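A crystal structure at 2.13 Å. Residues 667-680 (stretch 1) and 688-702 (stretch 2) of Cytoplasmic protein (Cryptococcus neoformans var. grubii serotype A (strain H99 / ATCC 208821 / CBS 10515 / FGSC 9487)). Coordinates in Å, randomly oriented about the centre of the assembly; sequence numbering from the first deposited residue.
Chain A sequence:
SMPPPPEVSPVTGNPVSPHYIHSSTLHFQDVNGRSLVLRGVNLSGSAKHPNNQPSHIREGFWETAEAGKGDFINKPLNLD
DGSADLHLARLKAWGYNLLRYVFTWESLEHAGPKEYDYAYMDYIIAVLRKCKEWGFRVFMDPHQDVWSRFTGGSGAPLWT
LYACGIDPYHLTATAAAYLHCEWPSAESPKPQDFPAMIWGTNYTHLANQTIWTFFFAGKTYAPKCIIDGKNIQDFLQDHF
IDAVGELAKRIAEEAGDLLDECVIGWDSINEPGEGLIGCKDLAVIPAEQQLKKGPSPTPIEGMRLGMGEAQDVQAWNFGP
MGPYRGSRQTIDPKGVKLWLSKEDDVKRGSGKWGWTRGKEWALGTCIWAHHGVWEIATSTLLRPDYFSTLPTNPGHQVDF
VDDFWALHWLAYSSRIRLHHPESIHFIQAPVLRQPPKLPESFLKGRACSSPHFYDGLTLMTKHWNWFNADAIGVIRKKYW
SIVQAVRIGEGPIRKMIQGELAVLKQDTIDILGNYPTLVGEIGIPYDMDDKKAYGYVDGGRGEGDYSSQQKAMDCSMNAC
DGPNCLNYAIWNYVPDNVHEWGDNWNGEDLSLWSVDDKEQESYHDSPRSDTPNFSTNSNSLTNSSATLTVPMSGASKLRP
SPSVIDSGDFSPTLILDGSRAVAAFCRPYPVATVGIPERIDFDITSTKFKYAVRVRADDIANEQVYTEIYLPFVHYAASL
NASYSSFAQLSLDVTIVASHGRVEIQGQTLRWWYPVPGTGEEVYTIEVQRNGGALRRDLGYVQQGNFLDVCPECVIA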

ATOM      1  N   ARG A 667     -16.413   7.113 -10.443  1.00 15.32           N
ATOM      2  CA  ARG A 667     -16.265   8.384 -11.140  1.00 15.54           C
ATOM      3  C   ARG A 667     -16.033   8.168 -12.627  1.00 15.44           C
ATOM      4  O   ARG A 667     -15.471   7.143 -13.028  1.00 16.52           O
ATOM      5  CB  ARG A 667     -15.079   9.199 -10.598  1.00 20.57           C
ATOM      6  CG  ARG A 667     -14.900   9.176  -9.084  1.00 24.02           C
ATOM      7  CD  ARG A 667     -13.449   9.486  -8.702  1.00 23.05           C
ATOM      8  NE  ARG A 667     -13.045  10.837  -9.076  1.00 21.33           N
ATOM      9  CZ  ARG A 667     -13.398  11.943  -8.417  1.00 20.08           C
ATOM     10  NH1 ARG A 667     -14.171  11.875  -7.335  1.00 19.01           N
ATOM     11  NH2 ARG A 667     -12.975  13.127  -8.841  1.00 19.33           N
ATOM     12  N   PRO A 668     -16.443   9.122 -13.464  1.00 15.91           N
ATOM     13  CA  PRO A 668     -16.095   9.044 -14.891  1.00 17.94           C
ATOM     14  C   PRO A 668     -14.608   9.272 -15.109  1.00 20.04           C
ATOM     15  O   PRO A 668     -13.980  10.087 -14.429  1.00 21.31           O
ATOM     16  CB  PRO A 668     -16.920  10.173 -15.517  1.00 17.04           C
ATOM     17  CG  PRO A 668     -17.043  11.184 -14.388  1.00 16.40           C
ATOM     18  CD  PRO A 668     -17.197  10.351 -13.141  1.00 16.07           C
ATOM     19  N   TYR A 669     -14.047   8.552 -16.072  1.00 18.56           N
ATOM     20  CA  TYR A 669     -12.648   8.735 -16.431  1.00 17.51           C
ATOM     21  C   TYR A 669     -12.391   8.052 -17.769  1.00 19.25           C
ATOM     22  O   TYR A 669     -13.138   7.148 -18.162  1.00 19.38           O
ATOM     23  CB  TYR A 669     -11.710   8.174 -15.350  1.00 14.34           C
ATOM     24  CG  TYR A 669     -11.587   6.681 -15.325  1.00 14.29           C
ATOM     25  CD1 TYR A 669     -12.563   5.896 -14.735  1.00 14.29           C
ATOM     26  CD2 TYR A 669     -10.472   6.053 -15.864  1.00 14.27           C
ATOM     27  CE1 TYR A 669     -12.446   4.515 -14.706  1.00 15.45           C
ATOM     28  CE2 TYR A 669     -10.334   4.685 -15.831  1.00 14.26           C
ATOM     29  CZ  TYR A 669     -11.325   3.918 -15.253  1.00 15.80           C
ATOM     30  OH  TYR A 669     -11.190   2.556 -15.226  1.00 18.47           O
ATOM     31  N   PRO A 670     -11.335   8.477 -18.481  1.00 18.68           N
ATOM     32  CA  PRO A 670     -10.996   7.880 -19.783  1.00 19.02           C
ATOM     33  C   PRO A 670     -10.160   6.616 -19.635  1.00 18.25           C
ATOM     34  O   PRO A 670      -9.004   6.661 -19.205  1.00 17.64           O
ATOM     35  CB  PRO A 670     -10.214   9.003 -20.481  1.00 18.63           C
ATOM     36  CG  PRO A 670      -9.538   9.733 -19.338  1.00 18.04           C
ATOM     37  CD  PRO A 670     -10.463   9.617 -18.139  1.00 17.88           C
ATOM     38  N   VAL A 671     -10.736   5.485 -20.039  1.00 19.67           N
ATOM     39  CA  VAL A 671     -10.026   4.214 -19.956  1.00 22.16           C
ATOM     40  C   VAL A 671      -8.907   4.147 -20.991  1.00 20.85           C
ATOM     41  O   VAL A 671      -7.830   3.596 -20.724  1.00 19.69           O
ATOM     42  CB  VAL A 671     -11.021   3.051 -20.127  1.00 24.84           C
ATOM     43  CG1 VAL A 671     -10.278   1.750 -20.247  1.00 30.13           C
ATOM     44  CG2 VAL A 671     -12.006   3.012 -18.970  1.00 23.21           C
ATOM     45  N   ALA A 672      -9.140   4.690 -22.186  1.00 19.14           N
ATOM     46  CA  ALA A 672      -8.158   4.612 -23.259  1.00 16.42           C
ATOM     47  C   ALA A 672      -8.351   5.807 -24.169  1.00 17.27           C
ATOM     48  O   ALA A 672      -9.485   6.165 -24.502  1.00 17.72           O
ATOM     49  CB  ALA A 672      -8.283   3.311 -24.056  1.00 18.35           C
ATOM     50  N   THR A 673      -7.241   6.422 -24.564  1.00 16.78           N
ATOM     51  CA  THR A 673      -7.287   7.716 -25.220  1.00 18.86           C
ATOM     52  C   THR A 673      -6.374   7.748 -26.431  1.00 18.42           C
ATOM     53  O   THR A 673      -5.204   7.361 -26.349  1.00 19.23           O
ATOM     54  CB  THR A 673      -6.879   8.836 -24.260  1.00 20.46           C
ATOM     55  OG1 THR A 673      -7.861   8.971 -23.234  1.00 21.01           O
ATOM     56  CG2 THR A 673      -6.748  10.138 -25.014  1.00 22.62           C
ATOM     57  N   VAL A 674      -6.915   8.230 -27.549  1.00 18.61           N
ATOM     58  CA  VAL A 674      -6.114   8.574 -28.716  1.00 20.95           C
ATOM     59  C   VAL A 674      -5.510   9.943 -28.424  1.00 21.54           C
ATOM     60  O   VAL A 674      -6.201  10.964 -28.479  1.00 20.61           O
ATOM     61  CB  VAL A 674      -6.943   8.576 -30.001  1.00 23.07           C
ATOM     62  CG1 VAL A 674      -6.119   9.132 -31.145  1.00 23.46           C
ATOM     63  CG2 VAL A 674      -7.446   7.163 -30.303  1.00 25.39           C
ATOM     64  N   GLY A 675      -4.227   9.970 -28.105  1.00 21.90           N
ATOM     65  CA  GLY A 675      -3.582  11.169 -27.620  1.00 23.22           C
ATOM     66  C   GLY A 675      -3.155  11.030 -26.173  1.00 23.21           C
ATOM     67  O   GLY A 675      -3.077   9.932 -25.616  1.00 24.93           O
ATOM     68  N   ILE A 676      -2.884  12.172 -25.556  1.00 25.38           N
ATOM     69  CA  ILE A 676      -2.328  12.251 -24.208  1.00 25.02           C
ATOM     70  C   ILE A 676      -3.367  12.898 -23.297  1.00 24.94           C
ATOM     71  O   ILE A 676      -3.836  14.008 -23.593  1.00 23.96           O
ATOM     72  CB  ILE A 676      -1.017  13.051 -24.188  1.00 25.56           C
ATOM     73  CG1 ILE A 676       0.045  12.374 -25.051  1.00 28.02           C
ATOM     74  CG2 ILE A 676      -0.511  13.213 -22.754  1.00 25.27           C
ATOM     75  CD1 ILE A 676       0.394  10.964 -24.611  1.00 29.76           C
ATOM     76  N   PRO A 677      -3.751  12.262 -22.189  1.00 24.67           N
ATOM     77  CA  PRO A 677      -4.659  12.932 -21.248  1.00 23.30           C
ATOM     78  C   PRO A 677      -4.032  14.224 -20.753  1.00 21.75           C
ATOM     79  O   PRO A 677      -2.893  14.239 -20.285  1.00 22.98           O
ATOM     80  CB  PRO A 677      -4.831  11.911 -20.111  1.00 24.77           C
ATOM     81  CG  PRO A 677      -4.384  10.593 -20.674  1.00 26.88           C
ATOM     82  CD  PRO A 677      -3.344  10.924 -21.718  1.00 26.73           C
ATOM     83  N   GLU A 678      -4.780  15.317 -20.858  1.00 22.36           N
ATOM     84  CA  GLU A 678      -4.297  16.616 -20.406  1.00 23.94           C
ATOM     85  C   GLU A 678      -4.947  17.073 -19.109  1.00 23.52           C
ATOM     86  O   GLU A 678      -4.247  17.544 -18.206  1.00 24.56           O
ATOM     87  CB  GLU A 678      -4.517  17.678 -21.495  1.00 26.04           C
ATOM     88  CG  GLU A 678      -3.963  19.042 -21.119  1.00 33.24           C
ATOM     89  CD  GLU A 678      -3.089  19.644 -22.199  1.00 40.33           C
ATOM     90  OE1 GLU A 678      -3.471  20.697 -22.742  1.00 43.17           O
ATOM     91  OE2 GLU A 678      -2.023  19.068 -22.505  1.00 43.57           O
ATOM     92  N   ARG A 679      -6.269  16.955 -18.985  1.00 21.83           N
ATOM     93  CA  ARG A 679      -6.948  17.445 -17.792  1.00 19.66           C
ATOM     94  C   ARG A 679      -8.270  16.715 -17.587  1.00 19.66           C
ATOM     95  O   ARG A 679      -9.023  16.497 -18.541  1.00 19.44           O
ATOM     96  CB  ARG A 679      -7.210  18.960 -17.872  1.00 16.67           C
ATOM     97  CG  ARG A 679      -7.354  19.567 -16.498  1.00 17.35           C
ATOM     98  CD  ARG A 679      -7.868  20.990 -16.415  1.00 20.41           C
ATOM     99  NE  ARG A 679      -8.398  21.157 -15.058  1.00 24.24           N
ATOM    100  CZ  ARG A 679      -7.670  21.469 -13.985  1.00 27.35           C
ATOM    101  NH1 ARG A 679      -6.369  21.703 -14.096  1.00 27.54           N
ATOM    102  NH2 ARG A 679      -8.251  21.552 -12.790  1.00 28.83           N
ATOM    103  N   ILE A 680      -8.555  16.366 -16.334  1.00 20.10           N
ATOM    104  CA  ILE A 680      -9.834  15.773 -15.956  1.00 19.01           C
ATOM    105  C   ILE A 680     -10.428  16.575 -14.813  1.00 18.89           C
ATOM    106  O   ILE A 680      -9.732  16.886 -13.841  1.00 19.90           O
ATOM    107  CB  ILE A 680      -9.697  14.307 -15.522  1.00 19.87           C
ATOM    108  CG1 ILE A 680      -9.259  13.429 -16.685  1.00 19.98           C
ATOM    109  CG2 ILE A 680     -11.023  13.814 -14.955  1.00 20.96           C
ATOM    110  CD1 ILE A 680      -8.631  12.135 -16.228  1.00 20.35           C
TER
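Stretch 2 688-702: KFKYAVRVRADDIAN

Stretch 2 lies on stretch 1 chiefly as an extended strand, 689-696, antiparallel to strand 676-680; the N-to-C directions make an angle of 150° and the axes approach to 4.4 Å, so the strands pair as neighbours in a sheet. The two stretches bury 947 Å² between them, both sides summed. Ahead of this pairing, the start of stretch 1 packs against aromatic rings of stretch 2. P668 lies over one face of the F689 ring, its CB 3.9 Å from the ring centroid and nearly on the ring normal, a CH-pi contact. The CA-to-CB bond of Y669 points away, but that of P670 points toward stretch 2, and P670 repeats the arrangement on Y691, with CG 3.7 Å from that ring's centroid. The chain then turns a corner at V671 and A672. T673 comes back toward the strand: Y691 OH donates a hydrogen bond to T673 OG1 (2.7 Å), and T673 CG2 touches V693 CG2 at 3.4 Å. V674 reaches beyond the strand to the segment that follows it, its CG1 lying 3.3 Å from I700 O and 3.9 Å from A701 CB. G675 adopts phi/psi of 113/-163°, a conformation that itself calls for glycine; a CB here would also clash with R694 O and V693 CG2. Its CA lies 3.6 Å from D699 OD2, the atom that accepts hydrogen bonds from R696 N (2.8 Å) and R696 NE (3.0 Å) and so ties the ends of the type I turn R696-D699 together. I676 opens the ladder with a reciprocal pair of hydrogen bonds: I676 N donates to R694 O (2.8 Å), and R694 N donates to I676 O (2.9 Å). I676 CG1 lies over one face of the R696 guanidinium, 3.7 Å from R696 NH2. P677, which has no amide hydrogen to donate, sits opposite V693 in a non-hydrogen-bonded pair; its CB is 3.4 Å from Y691 OH, at the edge of the ring. Between P677 and R679 the register shifts by one, a beta bulge in which A692 O accepts from both E678 N (2.9 Å) and R679 N (3.1 Å). The CA-to-CB bond of E678 points toward stretch 2, and its carboxylate forms a salt bridge with R694, E678 OE2 to R694 NE 2.8 Å. R679 O accepts from A692 N (2.9 Å), completing that pair, though the end of the R679 side chain leads away. I680, opposite Y691, closes the contact, with CG1 3.7 Å from Y691 CD1 and CG2 3.8 Å from F689 CE1.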

ATOM      1  N   LYS A 688     -21.097  17.439 -13.629  1.00 18.21           N
ATOM      2  CA  LYS A 688     -20.352  17.916 -14.783  1.00 19.10           C
ATOM      3  C   LYS A 688     -18.984  17.257 -14.858  1.00 19.53           C
ATOM      4  O   LYS A 688     -18.247  17.209 -13.869  1.00 21.39           O
ATOM      5  CB  LYS A 688     -20.207  19.433 -14.720  1.00 19.35           C
ATOM      6  CG  LYS A 688     -21.510  20.155 -15.063  1.00 21.23           C
ATOM      7  CD  LYS A 688     -21.458  21.619 -14.690  1.00 25.81           C
ATOM      8  CE  LYS A 688     -22.347  22.441 -15.607  1.00 33.02           C
ATOM      9  NZ  LYS A 688     -22.240  23.903 -15.284  1.00 38.97           N
ATOM     10  N   PHE A 689     -18.659  16.754 -16.045  1.00 19.86           N
ATOM     11  CA  PHE A 689     -17.406  16.077 -16.335  1.00 18.36           C
ATOM     12  C   PHE A 689     -16.795  16.745 -17.552  1.00 19.36           C
ATOM     13  O   PHE A 689     -17.490  16.969 -18.546  1.00 19.78           O
ATOM     14  CB  PHE A 689     -17.647  14.595 -16.604  1.00 16.88           C
ATOM     15  CG  PHE A 689     -16.448  13.855 -17.102  1.00 15.22           C
ATOM     16  CD1 PHE A 689     -15.358  13.634 -16.283  1.00 15.21           C
ATOM     17  CD2 PHE A 689     -16.431  13.334 -18.374  1.00 15.68           C
ATOM     18  CE1 PHE A 689     -14.274  12.925 -16.733  1.00 15.19           C
ATOM     19  CE2 PHE A 689     -15.340  12.627 -18.830  1.00 15.19           C
ATOM     20  CZ  PHE A 689     -14.266  12.423 -18.007  1.00 15.18           C
ATOM     21  N   LYS A 690     -15.507  17.060 -17.475  1.00 21.78           N
ATOM     22  CA  LYS A 690     -14.796  17.682 -18.583  1.00 20.89           C
ATOM     23  C   LYS A 690     -13.442  17.008 -18.742  1.00 20.63           C
ATOM     24  O   LYS A 690     -12.667  16.922 -17.786  1.00 21.04           O
ATOM     25  CB  LYS A 690     -14.620  19.186 -18.353  1.00 20.82           C
ATOM     26  CG  LYS A 690     -13.790  19.872 -19.429  1.00 23.51           C
ATOM     27  CD  LYS A 690     -14.039  21.367 -19.446  1.00 30.91           C
ATOM     28  CE  LYS A 690     -13.406  22.014 -20.678  1.00 39.78           C
ATOM     29  NZ  LYS A 690     -12.669  23.272 -20.346  1.00 45.24           N
ATOM     30  N   TYR A 691     -13.169  16.527 -19.950  1.00 19.85           N
ATOM     31  CA  TYR A 691     -11.928  15.837 -20.273  1.00 17.80           C
ATOM     32  C   TYR A 691     -11.271  16.544 -21.448  1.00 18.74           C
ATOM     33  O   TYR A 691     -11.896  16.712 -22.503  1.00 18.35           O
ATOM     34  CB  TYR A 691     -12.207  14.375 -20.607  1.00 15.67           C
ATOM     35  CG  TYR A 691     -10.985  13.583 -20.980  1.00 15.73           C
ATOM     36  CD1 TYR A 691      -9.775  13.774 -20.318  1.00 16.74           C
ATOM     37  CD2 TYR A 691     -11.033  12.642 -21.990  1.00 17.04           C
ATOM     38  CE1 TYR A 691      -8.661  13.054 -20.657  1.00 16.18           C
ATOM     39  CE2 TYR A 691      -9.917  11.901 -22.325  1.00 17.63           C
ATOM     40  CZ  TYR A 691      -8.740  12.110 -21.656  1.00 19.41           C
ATOM     41  OH  TYR A 691      -7.636  11.366 -21.990  1.00 23.74           O
ATOM     42  N   ALA A 692     -10.011  16.945 -21.269  1.00 19.66           N
ATOM     43  CA  ALA A 692      -9.202  17.562 -22.314  1.00 17.58           C
ATOM     44  C   ALA A 692      -8.044  16.640 -22.672  1.00 20.27           C
ATOM     45  O   ALA A 692      -7.356  16.127 -21.782  1.00 22.05           O
ATOM     46  CB  ALA A 692      -8.661  18.917 -21.859  1.00 17.92           C
ATOM     47  N   VAL A 693      -7.813  16.455 -23.968  1.00 18.69           N
ATOM     48  CA  VAL A 693      -6.783  15.549 -24.463  1.00 21.75           C
ATOM     49  C   VAL A 693      -5.923  16.273 -25.493  1.00 22.97           C
ATOM     50  O   VAL A 693      -6.433  16.998 -26.353  1.00 23.20           O
ATOM     51  CB  VAL A 693      -7.409  14.270 -25.060  1.00 25.31           C
ATOM     52  CG1 VAL A 693      -8.541  14.630 -25.993  1.00 27.49           C
ATOM     53  CG2 VAL A 693      -6.359  13.431 -25.775  1.00 27.92           C
ATOM     54  N   ARG A 694      -4.612  16.082 -25.396  1.00 30.10           N
ATOM     55  CA  ARG A 694      -3.666  16.621 -26.364  1.00 29.71           C
ATOM     56  C   ARG A 694      -3.482  15.593 -27.471  1.00 27.87           C
ATOM     57  O   ARG A 694      -3.031  14.470 -27.209  1.00 27.34           O
ATOM     58  CB  ARG A 694      -2.334  16.941 -25.688  1.00 32.21           C
ATOM     59  CG  ARG A 694      -1.299  17.604 -26.588  1.00 33.47           C
ATOM     60  CD  ARG A 694      -0.167  18.230 -25.774  1.00 34.80           C
ATOM     61  NE  ARG A 694      -0.651  19.303 -24.906  1.00 38.24           N
ATOM     62  CZ  ARG A 694      -0.834  20.564 -25.295  1.00 42.18           C
ATOM     63  NH1 ARG A 694      -0.566  20.933 -26.537  1.00 43.74           N
ATOM     64  NH2 ARG A 694      -1.283  21.463 -24.435  1.00 44.70           N
ATOM     65  N   VAL A 695      -3.841  15.970 -28.697  1.00 26.91           N
ATOM     66  CA  VAL A 695      -3.833  15.076 -29.850  1.00 27.86           C
ATOM     67  C   VAL A 695      -2.820  15.611 -30.856  1.00 29.52           C
ATOM     68  O   VAL A 695      -2.899  16.774 -31.264  1.00 27.89           O
ATOM     69  CB  VAL A 695      -5.229  14.960 -30.495  1.00 26.76           C
ATOM     70  CG1 VAL A 695      -5.248  13.869 -31.573  1.00 25.82           C
ATOM     71  CG2 VAL A 695      -6.301  14.670 -29.444  1.00 26.80           C
ATOM     72  N   ARG A 696      -1.875  14.768 -31.252  1.00 37.36           N
ATOM     73  CA  ARG A 696      -0.825  15.143 -32.186  1.00 41.54           C
ATOM     74  C   ARG A 696      -1.159  14.662 -33.594  1.00 40.22           C
ATOM     75  O   ARG A 696      -2.018  13.799 -33.801  1.00 38.74           O
ATOM     76  CB  ARG A 696       0.525  14.562 -31.747  1.00 45.93           C
ATOM     77  CG  ARG A 696       1.014  15.058 -30.389  1.00 49.39           C
ATOM     78  CD  ARG A 696       1.769  13.965 -29.627  1.00 52.96           C
ATOM     79  NE  ARG A 696       0.945  12.789 -29.334  1.00 54.34           N
ATOM     80  CZ  ARG A 696       1.315  11.794 -28.526  1.00 52.93           C
ATOM     81  NH1 ARG A 696       2.496  11.834 -27.920  1.00 52.92           N
ATOM     82  NH2 ARG A 696       0.508  10.761 -28.324  1.00 51.27           N
ATOM     83  N   ALA A 697      -0.443  15.222 -34.569  1.00 40.41           N
ATOM     84  CA  ALA A 697      -0.714  14.905 -35.965  1.00 40.67           C
ATOM     85  C   ALA A 697      -0.321  13.480 -36.330  1.00 43.13           C
ATOM     86  O   ALA A 697      -0.850  12.939 -37.308  1.00 46.60           O
ATOM     87  CB  ALA A 697       0.016  15.894 -36.872  1.00 41.63           C
ATOM     88  N   ASP A 698       0.577  12.854 -35.570  1.00 42.34           N
ATOM     89  CA  ASP A 698       1.005  11.493 -35.860  1.00 42.22           C
ATOM     90  C   ASP A 698       0.301  10.452 -34.996  1.00 40.11           C
ATOM     91  O   ASP A 698       0.667   9.272 -35.046  1.00 39.63           O
ATOM     92  CB  ASP A 698       2.524  11.365 -35.702  1.00 46.94           C
ATOM     93  CG  ASP A 698       3.030  11.895 -34.370  1.00 51.33           C
ATOM     94  OD1 ASP A 698       2.202  12.272 -33.514  1.00 53.53           O
ATOM     95  OD2 ASP A 698       4.264  11.935 -34.183  1.00 52.76           O
ATOM     96  N   ASP A 699      -0.705  10.850 -34.222  1.00 33.98           N
ATOM     97  CA  ASP A 699      -1.472   9.882 -33.450  1.00 34.32           C
ATOM     98  C   ASP A 699      -2.376   9.067 -34.368  1.00 34.39           C
ATOM     99  O   ASP A 699      -2.794   9.525 -35.433  1.00 35.94           O
ATOM    100  CB  ASP A 699      -2.309  10.587 -32.383  1.00 35.88           C
ATOM    101  CG  ASP A 699      -1.498  10.914 -31.140  1.00 37.17           C
ATOM    102  OD1 ASP A 699      -0.673  10.063 -30.739  1.00 39.93           O
ATOM    103  OD2 ASP A 699      -1.674  12.015 -30.574  1.00 34.46           O
ATOM    104  N   ILE A 700      -2.687   7.850 -33.932  1.00 34.49           N
ATOM    105  CA  ILE A 700      -3.451   6.895 -34.726  1.00 33.66           C
ATOM    106  C   ILE A 700      -4.906   6.933 -34.284  1.00 32.74           C
ATOM    107  O   ILE A 700      -5.221   6.603 -33.134  1.00 32.86           O
ATOM    108  CB  ILE A 700      -2.891   5.474 -34.583  1.00 35.72           C
ATOM    109  CG1 ILE A 700      -1.475   5.390 -35.147  1.00 35.81           C
ATOM    110  CG2 ILE A 700      -3.820   4.487 -35.267  1.00 38.49           C
ATOM    111  CD1 ILE A 700      -0.736   4.119 -34.730  1.00 37.32           C
ATOM    112  N   ALA A 701      -5.794   7.301 -35.206  1.00 31.37           N
ATOM    113  CA  ALA A 701      -7.228   7.327 -34.955  1.00 33.70           C
ATOM    114  C   ALA A 701      -7.950   6.766 -36.170  1.00 38.17           C
ATOM    115  O   ALA A 701      -7.649   7.145 -37.305  1.00 39.18           O
ATOM    116  CB  ALA A 701      -7.725   8.750 -34.666  1.00 31.75           C
ATOM    117  N   ASN A 702      -8.896   5.865 -35.934  1.00 43.83           N
ATOM    118  CA  ASN A 702      -9.732   5.338 -37.006  1.00 42.75           C
ATOM    119  C   ASN A 702     -10.973   4.725 -36.370  1.00 43.82           C
ATOM    120  O   ASN A 702     -11.259   4.949 -35.188  1.00 42.89           O
ATOM    121  CB  ASN A 702      -8.959   4.343 -37.880  1.00 39.90           C
ATOM    122  CG  ASN A 702      -8.412   3.172 -37.098  1.00 38.47           C
ATOM    123  OD1 ASN A 702      -9.140   2.492 -36.378  1.00 38.91           O
ATOM    124  ND2 ASN A 702      -7.118   2.919 -37.251  1.00 38.21           N
TER